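Local coordinates for multicopper oxidase type 1 (Nitrosomonas europaea, PDB 3G5W), which is a two-domain blue copper protein of the multicopper oxidase family, probably oxidising its substrates through a type 1 copper and copper-oxygen clusters, at residues Ile36-Gly41 with Gly119-Glu124; Thr134-Tyr139 with Lys184-Arg189; Thr177-Val182 with Lys287-Val292. One frame throughout, in Å; residues are numbered along the deposited sequence.

Interaction 1 (Ile36-Gly41 with Gly119-Glu124); sequences IHVMEG and GPLIVE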
loop_
_atom_site.group_PDB
_atom_site.type_symbol
_atom_site.label_atom_id
_atom_site.label_comp_id
_atom_site.label_asym_id
_atom_site.label_seq_id
_atom_site.Cartn_x
_atom_site.Cartn_y
_atom_site.Cartn_z
ATOM N N ILE A 36 1.402 16.248 22.720
ATOM C CA ILE A 36 2.478 16.066 23.683
ATOM C C ILE A 36 3.789 16.357 22.968
ATOM O O ILE A 36 4.177 15.655 22.025
ATOM C CB ILE A 36 2.484 14.649 24.332
ATOM C CG1 ILE A 36 1.153 14.375 25.049
ATOM C CG2 ILE A 36 3.649 14.525 25.308
ATOM C CD1 ILE A 36 1.031 12.969 25.634
ATOM N N HIS A 37 4.458 17.413 23.419
ATOM C CA HIS A 37 5.643 17.917 22.762
ATOM C C HIS A 37 6.767 18.028 23.789
ATOM O O HIS A 37 6.748 18.905 24.669
ATOM C CB HIS A 37 5.322 19.262 22.111
ATOM C CG HIS A 37 6.406 19.788 21.222
ATOM N ND1 HIS A 37 7.363 18.977 20.646
ATOM C CD2 HIS A 37 6.664 21.042 20.785
ATOM C CE1 HIS A 37 8.168 19.715 19.903
ATOM N NE2 HIS A 37 7.768 20.972 19.973
ATOM N N VAL A 38 7.722 17.110 23.675
ATOM C CA VAL A 38 8.773 16.914 24.666
ATOM C C VAL A 38 10.148 16.757 24.016
ATOM O O VAL A 38 10.254 16.546 22.803
ATOM C CB VAL A 38 8.482 15.675 25.591
ATOM C CG1 VAL A 38 7.205 15.882 26.402
ATOM C CG2 VAL A 38 8.404 14.375 24.788
ATOM N N MET A 39 11.197 16.867 24.827
ATOM C CA MET A 39 12.562 16.669 24.358
ATOM C C MET A 39 12.971 15.201 24.501
ATOM O O MET A 39 12.596 14.540 25.470
ATOM C CB MET A 39 13.528 17.567 25.142
ATOM C CG MET A 39 14.991 17.501 24.692
ATOM S SD MET A 39 15.271 18.073 23.002
ATOM C CE MET A 39 14.635 19.746 23.098
ATOM N N GLU A 40 13.734 14.704 23.531
ATOM C CA GLU A 40 14.380 13.395 23.618
ATOM C C GLU A 40 15.090 13.243 24.968
ATOM O O GLU A 40 15.870 14.112 25.379
ATOM C CB GLU A 40 15.388 13.254 22.474
ATOM C CG GLU A 40 16.008 11.879 22.302
ATOM C CD GLU A 40 17.135 11.858 21.266
ATOM O OE1 GLU A 40 17.504 12.931 20.725
ATOM O OE2 GLU A 40 17.666 10.762 20.999
ATOM N N GLY A 41 14.806 12.141 25.655
ATOM C CA GLY A 41 15.398 11.872 26.962
ATOM C C GLY A 41 14.586 12.361 28.152
ATOM O O GLY A 41 14.927 12.046 29.295
ATOM N N GLY A 119 -3.728 10.890 19.233
ATOM C CA GLY A 119 -3.139 12.225 19.216
ATOM C C GLY A 119 -1.663 12.108 18.919
ATOM O O GLY A 119 -1.130 10.992 18.881
ATOM N N PRO A 120 -0.997 13.250 18.689
ATOM C CA PRO A 120 0.416 13.248 18.311
ATOM C C PRO A 120 1.397 13.345 19.486
ATOM O O PRO A 120 1.150 14.060 20.465
ATOM C CB PRO A 120 0.522 14.475 17.407
ATOM C CG PRO A 120 -0.499 15.445 17.968
ATOM C CD PRO A 120 -1.560 14.617 18.697
ATOM N N LEU A 121 2.507 12.624 19.378
ATOM C CA LEU A 121 3.564 12.698 20.369
ATOM C C LEU A 121 4.830 13.114 19.636
ATOM O O LEU A 121 5.445 12.306 18.926
ATOM C CB LEU A 121 3.730 11.347 21.071
ATOM C CG LEU A 121 4.942 11.042 21.957
ATOM C CD1 LEU A 121 5.057 12.040 23.097
ATOM C CD2 LEU A 121 4.842 9.615 22.492
ATOM N N ILE A 122 5.188 14.388 19.763
ATOM C CA ILE A 122 6.349 14.910 19.037
ATOM C C ILE A 122 7.558 14.985 19.959
ATOM O O ILE A 122 7.567 15.743 20.932
ATOM C CB ILE A 122 6.081 16.285 18.369
ATOM C CG1 ILE A 122 4.835 16.242 17.469
ATOM C CG2 ILE A 122 7.321 16.765 17.596
ATOM C CD1 ILE A 122 4.817 15.129 16.422
ATOM N N VAL A 123 8.561 14.172 19.657
ATOM C CA VAL A 123 9.774 14.122 20.454
ATOM C C VAL A 123 10.887 14.828 19.683
ATOM O O VAL A 123 11.337 14.342 18.638
ATOM C CB VAL A 123 10.188 12.664 20.787
ATOM C CG1 VAL A 123 11.390 12.643 21.716
ATOM C CG2 VAL A 123 9.025 11.902 21.410
ATOM N N GLU A 124 11.310 15.976 20.204
ATOM C CA GLU A 124 12.362 16.778 19.587
ATOM C C GLU A 124 13.710 16.119 19.817
ATOM O O GLU A 124 13.998 15.700 20.935
ATOM C CB GLU A 124 12.384 18.183 20.198
ATOM C CG GLU A 124 11.194 19.051 19.842
ATOM C CD GLU A 124 11.205 19.520 18.393
ATOM O OE1 GLU A 124 12.308 19.759 17.846
ATOM O OE2 GLU A 124 10.116 19.654 17.794
#

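Interaction 2 (Thr134-Tyr139 with Lys184-Arg189); sequences TVTKDY and KGDVIR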
loop_
_atom_site.group_PDB
_atom_site.type_symbol
_atom_site.label_atom_id
_atom_site.label_comp_id
_atom_site.label_asym_id
_atom_site.label_seq_id
_atom_site.Cartn_x
_atom_site.Cartn_y
_atom_site.Cartn_z
ATOM N N THR A 134 16.482 23.739 8.704
ATOM C CA THR A 134 15.971 24.592 7.622
ATOM C C THR A 134 14.458 24.851 7.718
ATOM O O THR A 134 13.941 25.791 7.111
ATOM C CB THR A 134 16.288 24.012 6.216
ATOM O OG1 THR A 134 15.486 22.845 5.970
ATOM C CG2 THR A 134 17.764 23.649 6.089
ATOM N N VAL A 135 13.758 24.013 8.479
ATOM C CA VAL A 135 12.299 24.080 8.591
ATOM C C VAL A 135 11.860 25.361 9.296
ATOM O O VAL A 135 12.348 25.677 10.389
ATOM C CB VAL A 135 11.741 22.858 9.362
ATOM C CG1 VAL A 135 10.236 23.009 9.613
ATOM C CG2 VAL A 135 12.038 21.567 8.600
ATOM N N THR A 136 10.934 26.086 8.674
ATOM C CA THR A 136 10.399 27.321 9.269
ATOM C C THR A 136 9.010 27.143 9.895
ATOM O O THR A 136 8.622 27.921 10.779
ATOM C CB THR A 136 10.322 28.459 8.239
ATOM O OG1 THR A 136 9.444 28.080 7.174
ATOM C CG2 THR A 136 11.695 28.772 7.672
ATOM N N LYS A 137 8.254 26.155 9.410
ATOM C CA LYS A 137 6.895 25.865 9.918
ATOM C C LYS A 137 6.636 24.346 9.970
ATOM O O LYS A 137 6.968 23.617 9.044
ATOM C CB LYS A 137 5.813 26.527 9.059
ATOM C CG LYS A 137 5.953 28.028 8.793
ATOM C CD LYS A 137 4.705 28.593 8.096
ATOM C CE LYS A 137 3.620 28.959 9.116
ATOM N NZ LYS A 137 2.489 29.756 8.531
ATOM N N ASP A 138 6.004 23.892 11.049
ATOM C CA ASP A 138 5.858 22.470 11.334
ATOM C C ASP A 138 4.361 22.154 11.478
ATOM O O ASP A 138 3.662 22.831 12.228
ATOM C CB ASP A 138 6.611 22.167 12.634
ATOM C CG ASP A 138 7.145 20.747 12.708
ATOM O OD1 ASP A 138 6.621 19.856 12.015
ATOM O OD2 ASP A 138 8.095 20.517 13.488
ATOM N N TYR A 139 3.891 21.142 10.752
ATOM C CA TYR A 139 2.463 20.787 10.664
ATOM C C TYR A 139 2.213 19.300 10.948
ATOM O O TYR A 139 2.940 18.444 10.450
ATOM C CB TYR A 139 1.929 21.091 9.258
ATOM C CG TYR A 139 1.869 22.559 8.917
ATOM C CD1 TYR A 139 0.664 23.253 8.970
ATOM C CD2 TYR A 139 3.023 23.254 8.542
ATOM C CE1 TYR A 139 0.601 24.610 8.664
ATOM C CE2 TYR A 139 2.973 24.608 8.230
ATOM C CZ TYR A 139 1.770 25.282 8.303
ATOM O OH TYR A 139 1.720 26.621 7.994
ATOM N N LYS A 184 6.915 32.833 0.243
ATOM C CA LYS A 184 8.093 32.378 -0.486
ATOM C C LYS A 184 9.317 32.363 0.429
ATOM O O LYS A 184 9.534 33.298 1.207
ATOM C CB LYS A 184 8.331 33.262 -1.713
ATOM C CG LYS A 184 9.219 32.638 -2.768
ATOM C CD LYS A 184 9.321 33.552 -3.979
ATOM C CE LYS A 184 10.566 33.261 -4.806
ATOM N NZ LYS A 184 10.622 31.845 -5.256
ATOM N N GLY A 185 10.100 31.290 0.352
ATOM C CA GLY A 185 11.262 31.119 1.226
ATOM C C GLY A 185 11.014 30.242 2.447
ATOM O O GLY A 185 11.964 29.796 3.090
ATOM N N ASP A 186 9.743 30.000 2.775
ATOM C CA ASP A 186 9.381 29.093 3.870
ATOM C C ASP A 186 9.810 27.675 3.527
ATOM O O ASP A 186 9.946 27.318 2.352
ATOM C CB ASP A 186 7.865 29.086 4.118
ATOM C CG ASP A 186 7.422 30.057 5.208
ATOM O OD1 ASP A 186 8.139 30.251 6.218
ATOM O OD2 ASP A 186 6.314 30.604 5.067
ATOM N N VAL A 187 10.045 26.878 4.560
ATOM C CA VAL A 187 10.304 25.455 4.400
ATOM C C VAL A 187 9.390 24.774 5.395
ATOM O O VAL A 187 9.510 24.995 6.602
ATOM C CB VAL A 187 11.776 25.097 4.703
ATOM C CG1 VAL A 187 11.979 23.569 4.711
ATOM C CG2 VAL A 187 12.708 25.767 3.696
ATOM N N ILE A 188 8.451 23.979 4.899
ATOM C CA ILE A 188 7.491 23.340 5.802
ATOM C C ILE A 188 7.762 21.851 5.977
ATOM O O ILE A 188 8.263 21.177 5.076
ATOM C CB ILE A 188 6.001 23.626 5.432
ATOM C CG1 ILE A 188 5.585 22.906 4.142
ATOM C CG2 ILE A 188 5.744 25.144 5.347
ATOM C CD1 ILE A 188 4.135 23.163 3.715
ATOM N N ARG A 189 7.437 21.365 7.165
ATOM C CA ARG A 189 7.548 19.965 7.501
ATOM C C ARG A 189 6.134 19.474 7.764
ATOM O O ARG A 189 5.483 19.946 8.691
ATOM C CB ARG A 189 8.416 19.822 8.742
ATOM C CG ARG A 189 8.660 18.402 9.218
ATOM C CD ARG A 189 9.607 18.428 10.419
ATOM N NE ARG A 189 9.926 17.084 10.889
ATOM C CZ ARG A 189 11.011 16.768 11.595
ATOM N NH1 ARG A 189 11.216 15.511 11.969
ATOM N NH2 ARG A 189 11.902 17.702 11.919
#

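Interaction 3 (Thr177-Val182 with Lys287-Val292); sequences TQPIRV and KDKKFV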
loop_
_atom_site.group_PDB
_atom_site.type_symbol
_atom_site.label_atom_id
_atom_site.label_comp_id
_atom_site.label_asym_id
_atom_site.label_seq_id
_atom_site.Cartn_x
_atom_site.Cartn_y
_atom_site.Cartn_z
ATOM N N THR A 177 -11.537 21.573 6.542
ATOM C CA THR A 177 -10.111 21.624 6.860
ATOM C C THR A 177 -9.623 23.072 6.761
ATOM O O THR A 177 -10.406 23.966 6.444
ATOM C CB THR A 177 -9.301 20.721 5.901
ATOM O OG1 THR A 177 -9.673 21.009 4.550
ATOM C CG2 THR A 177 -9.587 19.263 6.184
ATOM N N GLN A 178 -8.338 23.309 7.031
ATOM C CA GLN A 178 -7.780 24.663 6.988
ATOM C C GLN A 178 -6.640 24.773 5.983
ATOM O O GLN A 178 -5.852 23.842 5.843
ATOM C CB GLN A 178 -7.275 25.086 8.379
ATOM C CG GLN A 178 -8.370 25.205 9.431
ATOM C CD GLN A 178 -9.357 26.313 9.133
ATOM O OE1 GLN A 178 -8.988 27.377 8.639
ATOM N NE2 GLN A 178 -10.626 26.068 9.440
ATOM N N PRO A 179 -6.531 25.926 5.297
ATOM C CA PRO A 179 -5.400 26.088 4.383
ATOM C C PRO A 179 -4.086 26.159 5.155
ATOM O O PRO A 179 -4.061 26.608 6.307
ATOM C CB PRO A 179 -5.690 27.424 3.699
ATOM C CG PRO A 179 -6.548 28.189 4.693
ATOM C CD PRO A 179 -7.399 27.125 5.333
ATOM N N ILE A 180 -3.018 25.682 4.533
ATOM C CA ILE A 180 -1.668 25.834 5.064
ATOM C C ILE A 180 -1.140 27.126 4.466
ATOM O O ILE A 180 -1.009 27.228 3.259
ATOM C CB ILE A 180 -0.807 24.603 4.693
ATOM C CG1 ILE A 180 -1.311 23.382 5.482
ATOM C CG2 ILE A 180 0.707 24.863 4.930
ATOM C CD1 ILE A 180 -0.826 22.024 4.965
ATOM N N ARG A 181 -0.894 28.132 5.307
ATOM C CA ARG A 181 -0.545 29.466 4.807
ATOM C C ARG A 181 0.943 29.731 4.928
ATOM O O ARG A 181 1.518 29.607 6.010
ATOM C CB ARG A 181 -1.351 30.563 5.516
ATOM C CG ARG A 181 -2.826 30.520 5.193
ATOM C CD ARG A 181 -3.600 31.633 5.856
ATOM N NE ARG A 181 -4.929 31.762 5.256
ATOM C CZ ARG A 181 -5.854 32.632 5.645
ATOM N NH1 ARG A 181 -5.608 33.463 6.654
ATOM N NH2 ARG A 181 -7.030 32.669 5.028
ATOM N N VAL A 182 1.555 30.100 3.807
ATOM C CA VAL A 182 3.009 30.248 3.719
ATOM C C VAL A 182 3.400 31.503 2.946
ATOM O O VAL A 182 2.545 32.187 2.377
ATOM C CB VAL A 182 3.669 29.031 3.011
ATOM C CG1 VAL A 182 3.470 27.742 3.818
ATOM C CG2 VAL A 182 3.140 28.876 1.582
ATOM N N LYS A 287 -12.001 31.747 -0.886
ATOM C CA LYS A 287 -11.787 33.194 -0.927
ATOM C C LYS A 287 -12.355 33.900 0.310
ATOM O O LYS A 287 -11.816 34.915 0.741
ATOM C CB LYS A 287 -12.334 33.807 -2.228
ATOM C CG LYS A 287 -13.840 33.719 -2.427
ATOM C CD LYS A 287 -14.243 34.379 -3.747
ATOM C CE LYS A 287 -15.755 34.558 -3.867
ATOM N NZ LYS A 287 -16.207 35.904 -3.376
ATOM N N ASP A 288 -13.416 33.335 0.885
ATOM C CA ASP A 288 -14.099 33.925 2.050
ATOM C C ASP A 288 -14.023 33.067 3.322
ATOM O O ASP A 288 -14.833 33.230 4.245
ATOM C CB ASP A 288 -15.565 34.212 1.706
ATOM C CG ASP A 288 -15.719 35.340 0.701
ATOM O OD1 ASP A 288 -15.209 36.455 0.967
ATOM O OD2 ASP A 288 -16.352 35.114 -0.355
ATOM N N LYS A 289 -13.048 32.167 3.368
ATOM C CA LYS A 289 -12.899 31.231 4.479
ATOM C C LYS A 289 -12.452 31.930 5.762
ATOM O O LYS A 289 -11.535 32.756 5.746
ATOM C CB LYS A 289 -11.904 30.129 4.104
ATOM C CG LYS A 289 -12.246 28.747 4.656
ATOM C CD LYS A 289 -11.336 28.347 5.781
ATOM C CE LYS A 289 -11.196 26.830 5.862
ATOM N NZ LYS A 289 -12.442 26.107 6.252
ATOM N N LYS A 290 -13.119 31.585 6.861
ATOM C CA LYS A 290 -12.730 32.006 8.203
ATOM C C LYS A 290 -11.550 31.141 8.646
ATOM O O LYS A 290 -11.730 29.962 8.950
ATOM C CB LYS A 290 -13.895 31.791 9.178
ATOM C CG LYS A 290 -15.000 32.849 9.151
ATOM C CD LYS A 290 -14.625 34.062 10.020
ATOM C CE LYS A 290 -14.421 33.693 11.495
ATOM N NZ LYS A 290 -13.246 34.425 12.063
ATOM N N PHE A 291 -10.351 31.720 8.674
ATOM C CA PHE A 291 -9.149 30.965 9.022
ATOM C C PHE A 291 -9.108 30.583 10.500
ATOM O O PHE A 291 -9.385 31.411 11.380
ATOM C CB PHE A 291 -7.885 31.735 8.641
ATOM C CG PHE A 291 -6.613 30.970 8.889
ATOM C CD1 PHE A 291 -5.731 31.366 9.887
ATOM C CD2 PHE A 291 -6.302 29.839 8.126
ATOM C CE1 PHE A 291 -4.555 30.663 10.123
ATOM C CE2 PHE A 291 -5.127 29.131 8.351
ATOM C CZ PHE A 291 -4.253 29.542 9.352
ATOM N N VAL A 292 -8.773 29.322 10.766
ATOM C CA VAL A 292 -8.584 28.862 12.140
ATOM C C VAL A 292 -7.110 28.491 12.371
ATOM O O VAL A 292 -6.633 27.488 11.822
ATOM C CB VAL A 292 -9.518 27.674 12.492
ATOM C CG1 VAL A 292 -9.280 27.203 13.923
ATOM C CG2 VAL A 292 -10.991 28.057 12.293
HETATM O O HOH W 1 -13.244 27.848 9.129
HETATM O O HOH W 2 -9.126 34.318 5.402
#

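Interaction 1 (Ile36-Gly41 with Gly119-Glu124)
Ile36-Gly41 and Gly119-Glu124 meet as neighbouring parallel strands, a buried pairing inside the first cupredoxin-like domain. The strand axes run 4.7 Å apart at an angle of 19°, and the backbone ladder pairs Ile36 with Leu121, His37 with Ile122, Val38 with Val123 and Met39 with Glu124. Donors and acceptors alternate between the strands: Ile36 N donates to Pro120 O, Ile36 O receives Ile122 N, and the series closes with Glu40 N on Glu124 O at 2.8 Å. On one face Ile36 sets its CG2 branch 3.6 Å from Leu121 CD1, while Val38 CG2 lies 4.2 Å from Val123 CG2; Phe5 of strand 2-15 packs against Ile36 and Val38 on this side. The other face carries His37. With CG anti to the backbone N (chi1 -171°), the imidazole leans toward the neighbouring strand and turns its ND1 edge to it, where Ile122 CG2 sits 3.8 Å from His37 ND1. The same nitrogen sends a nearly straight hydrogen bond of 3.3 Å to Ile122 O, which lies in the ring plane, although the donor stands 48° out of the carbonyl plane. Ile122 O also takes Val38 N at 3.1 Å. Farther along, Met39 bends at chi2 and chi3 and crosses Glu124 at about a right angle, bringing SD to 3.4 Å from Glu124 O. Two donors therefore grip one buried carbonyl oxygen, and the hydrogen bond to it from His37 is likely to hold the rotation of the imidazole and implies a proton on ND1.

Interaction 2 (Thr134-Tyr139 with Lys184-Arg189)
Strands 137-139 and 187-189 run parallel, 4.8 Å apart and inclined by 25°, with Lys137 opposite Ile188 and Asp138 opposite Arg189. They belong to the second cupredoxin-like domain of the protein, and the pairing lies in its six-stranded mixed sheet. Next to the paired residues Val187 O accepts two successive amides: Thr136 N at 2.7 Å in the carbonyl plane, and Lys137 N, longer and tilted from that plane. The side chain of Thr136 completes the junction. Its OG1 stands between the backbone N and the carbonyl carbon (chi1 61°), where it receives Val187 N at 2.9 Å and gives its own proton to Asp186 OD1 at 2.7 Å. One hydroxyl thus links a backbone amide to a carboxylate, which it meets on the anti side, 35° out of plane; the other oxygen, Asp186 OD2, accepts from Lys183 N. Just ahead of Thr136, Val135 lays CG1 across the base of Arg189, 3.8 Å from its CB. Asp138 and Arg189 lie side by side and point the same way, but no N-H of the guanidinium is aimed at the carboxylate; instead the carboxylate lies along the methylene stem of Arg189, Asp138 OD1 3.7 Å from Arg189 CD. Their charges are matched elsewhere: Asp138 pairs with Arg191, while Arg189 forms salt bridges to Asp237 and Glu132 and a cation-pi contact with Phe213. Any attraction between Asp138 and Arg189 is therefore probably a modest, long-range one. On the opposite face of the sheet, Ile188 extends its CG2 branch between two residues of the other strand, with Lys137 CB and Tyr139 CE2 each 4.0 Å from that methyl.

Interaction 3 (Thr177-Val182 with Lys287-Val292)
Arg181 and Phe291 form the closely stacked part of this contact: the guanidinium lies flat on the ring, centres 4.2 Å apart and planes only 9° apart. The two side chains slide past each other in opposite directions, so NH1 reaches back over Phe291 CB while Arg181 CD sits over the ring face in a CH-pi contact. CG of Phe291 is anti to its backbone N (chi1 -176°), which carries the ring beneath the Arg181 side chain, with Pro179 against its CD2-CE2 rim. Pro179 CG touches Phe291 CD2 at 3.8 Å, and Pro179 O meets the ring at its edge. Glu273 forms a salt bridge with NE of Arg181, a second restraint on the stacked group. Here a loop without regular structure, Lys287-Val292, runs nearly at right angles to the segment leading into strand 180-182, an outermost strand of one sheet in the second cupredoxin-like domain. Gln178 bends at chi2 (-65°) to bring its amide against Val292: OE1 accepts Val292 N at 2.9 Å, the donor standing well above the carbonyl plane, while NE2 lies 3.5 Å from Val292 CG2. An alanine in place of Gln178 would probably leave Val292 N without this acceptor and open a gap beside the valine. Beside Gln178 and Pro179, Lys289 NZ makes a weak bond to Thr177 O and a hydrogen bond to Pro175 O. The solvent side is looser. One water accepts from Gln178 NE2 and donates to Lys290 O. At the far edge of the guanidinium, another water accepts from Arg181 NH2 at 2.7 Å and donates to Lys289 O at 2.9 Å.

The chemistry of the three contacts differs with their burial. Interaction 1 is the most enclosed and lies in the first domain, where the side chain of Leu121 is about 9 Å from a bound copper-oxygen species; interactions 2 and 3 belong to the second domain and are partly buried. Interactions 1 and 2 join parallel strands by backbone bonds, regular in the first and interrupted by a threonine hydroxyl in the second; apolar branches and a histidine dominate the former, charged residues mark the latter. Interaction 3 lacks strand pairing and relies on a cation-pi stack, a glutamine and waters. It touches interaction 2: Lys137 NZ probably bonds to Arg181 O, and Tyr139 and Ile188 pack on strand 180-182.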